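Local coordinates for membrane protein implicated in regulation of membrane protease activity (Corynebacterium glutamicum ATCC 13032, PDB 3CP0) that is probably involved in regulating membrane protease activity, through a soluble NfeD-like domain that is expected to bind partner proteins, at residues G26-V31 with G63-V68. Sequence-based numbering, arbitrary orientation.
With ZN (zinc ion), chain B.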
loop_
_atom_site.group_PDB
_atom_site.type_symbol
_atom_site.label_atom_id
_atom_site.label_comp_id
_atom_site.label_asym_id
_atom_site.label_seq_id
_atom_site.Cartn_x
_atom_site.Cartn_y
_atom_site.Cartn_z
ATOM N N GLY A 26 -4.230 5.209 7.247
ATOM C CA GLY A 26 -3.815 6.579 7.328
ATOM C C GLY A 26 -2.293 6.688 7.333
ATOM O O GLY A 26 -1.767 7.788 7.113
ATOM N N HIS A 27 -1.595 5.571 7.530
ATOM C CA HIS A 27 -0.097 5.613 7.446
ATOM C C HIS A 27 0.356 5.769 6.005
ATOM O O HIS A 27 -0.262 5.192 5.082
ATOM C CB HIS A 27 0.530 4.284 7.911
ATOM C CG HIS A 27 0.561 4.085 9.408
ATOM N ND1 HIS A 27 -0.469 4.460 10.260
ATOM C CD2 HIS A 27 1.498 3.474 10.190
ATOM C CE1 HIS A 27 -0.158 4.099 11.496
ATOM N NE2 HIS A 27 1.037 3.525 11.476
ATOM N N ARG A 28 1.473 6.453 5.800
ATOM C CA ARG A 28 2.155 6.368 4.512
ATOM C C ARG A 28 2.998 5.095 4.411
ATOM O O ARG A 28 3.389 4.485 5.442
ATOM C CB ARG A 28 3.004 7.598 4.334
ATOM C CG ARG A 28 2.051 8.837 4.128
ATOM C CD ARG A 28 2.825 10.049 4.384
ATOM N NE ARG A 28 1.969 11.228 4.258
ATOM C CZ ARG A 28 1.212 11.718 5.243
ATOM N NH1 ARG A 28 1.207 11.132 6.463
ATOM N NH2 ARG A 28 0.485 12.806 5.021
ATOM N N ALA A 29 3.365 4.729 3.188
ATOM C CA ALA A 29 4.218 3.543 2.985
ATOM C C ALA A 29 5.058 3.773 1.735
ATOM O O ALA A 29 4.628 4.470 0.805
ATOM C CB ALA A 29 3.344 2.295 2.821
ATOM N N GLU A 30 6.166 3.068 1.683
ATOM C CA GLU A 30 7.080 3.208 0.556
ATOM C C GLU A 30 6.979 1.966 -0.322
ATOM O O GLU A 30 6.993 0.812 0.175
ATOM C CB GLU A 30 8.485 3.378 1.118
ATOM C CG GLU A 30 9.483 3.514 0.047
ATOM C CD GLU A 30 10.922 3.810 0.568
ATOM O OE1 GLU A 30 11.166 3.914 1.809
ATOM O OE2 GLU A 30 11.798 3.947 -0.297
ATOM N N VAL A 31 6.772 2.186 -1.620
ATOM C CA VAL A 31 6.577 1.039 -2.526
ATOM C C VAL A 31 7.905 0.300 -2.734
ATOM O O VAL A 31 8.923 0.912 -3.092
ATOM C CB VAL A 31 5.986 1.454 -3.878
ATOM C CG1 VAL A 31 5.932 0.224 -4.805
ATOM C CG2 VAL A 31 4.545 2.113 -3.704
ATOM N N GLY A 63 9.618 2.852 -5.183
ATOM C CA GLY A 63 10.163 4.121 -4.701
ATOM C C GLY A 63 9.086 5.137 -4.436
ATOM O O GLY A 63 9.335 6.126 -3.703
ATOM N N GLU A 64 7.889 4.941 -4.993
ATOM C CA GLU A 64 6.823 5.931 -4.720
ATOM C C GLU A 64 6.341 5.851 -3.277
ATOM O O GLU A 64 6.376 4.769 -2.668
ATOM C CB GLU A 64 5.619 5.808 -5.689
ATOM C CG GLU A 64 6.007 6.168 -7.159
ATOM C CD GLU A 64 4.815 6.056 -8.142
ATOM O OE1 GLU A 64 3.669 6.362 -7.738
ATOM O OE2 GLU A 64 5.005 5.678 -9.330
ATOM N N ILE A 65 5.911 7.004 -2.747
ATOM C CA ILE A 65 5.253 7.021 -1.428
ATOM C C ILE A 65 3.737 7.037 -1.626
ATOM O O ILE A 65 3.220 7.839 -2.431
ATOM C CB ILE A 65 5.666 8.286 -0.596
ATOM C CG1 ILE A 65 7.199 8.433 -0.530
ATOM C CG2 ILE A 65 5.005 8.177 0.806
ATOM C CD1 ILE A 65 7.925 7.149 -0.100
ATOM N N VAL A 66 3.038 6.112 -0.945
ATOM C CA VAL A 66 1.578 6.030 -1.008
ATOM C C VAL A 66 0.978 6.166 0.395
ATOM O O VAL A 66 1.727 6.149 1.403
ATOM C CB VAL A 66 1.182 4.654 -1.608
ATOM C CG1 VAL A 66 1.714 4.615 -3.055
ATOM C CG2 VAL A 66 1.846 3.489 -0.787
ATOM N N SER A 67 -0.341 6.317 0.460
ATOM C CA SER A 67 -1.077 6.378 1.714
ATOM C C SER A 67 -1.921 5.106 1.807
ATOM O O SER A 67 -2.595 4.702 0.822
ATOM C CB SER A 67 -2.006 7.622 1.759
ATOM O OG SER A 67 -1.218 8.748 2.203
ATOM N N VAL A 68 -1.881 4.479 2.974
ATOM C CA VAL A 68 -2.754 3.303 3.233
ATOM C C VAL A 68 -4.150 3.813 3.559
ATOM O O VAL A 68 -4.333 4.569 4.521
ATOM C CB VAL A 68 -2.217 2.424 4.398
ATOM C CG1 VAL A 68 -3.158 1.242 4.636
ATOM C CG2 VAL A 68 -0.770 1.928 4.076
HETATM ZN ZN ZN B . 2.094 2.728 13.036
HETATM O O HOH W 1 -1.943 9.207 4.763
HETATM O O HOH W 2 11.679 6.208 -2.143
HETATM O O HOH W 3 0.606 1.884 14.301
#
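Val66 O accepts a hydrogen bond from Ala29 N at 2.8 Å, while Arg28 CA makes a weaker, bent CA-H...O contact with it. Straighter is the return bond from Val66 N to Ala29 O. Further backbone bonds carry the antiparallel ladder on, from Gly26 N to Val68 O at one end to Gly63 N to Val31 O at the other. On the buried face, Val31 and Val66 cross at about a right angle, CG2 of the first 3.8 Å from CG1 of the second, with Phe60 against both. Ala29 CB lies 4.1 Å from Val66 CG2. On the other face, Glu30 CG is anti to the backbone N (chi1 179°), which runs it past Ile65 CD1, 4.0 Å away. One water bridges Glu30 OE2 and Gly63 O. Another joins Gly26 O to Ser67 OG and lies over the centre of one guanidinium face of Arg28; Ser67 OG also bonds Ala82 N, and Arg28 NE pairs with Glu81. Just ahead of strand 28-31, His27 NE2 binds zinc at 2.0 Å, with Asp45 and a water. Strands 28-31 and 65-72, first and fourth in the chain, are the sheet's outer two, and their pairing closes it, as in the OB-fold barrel.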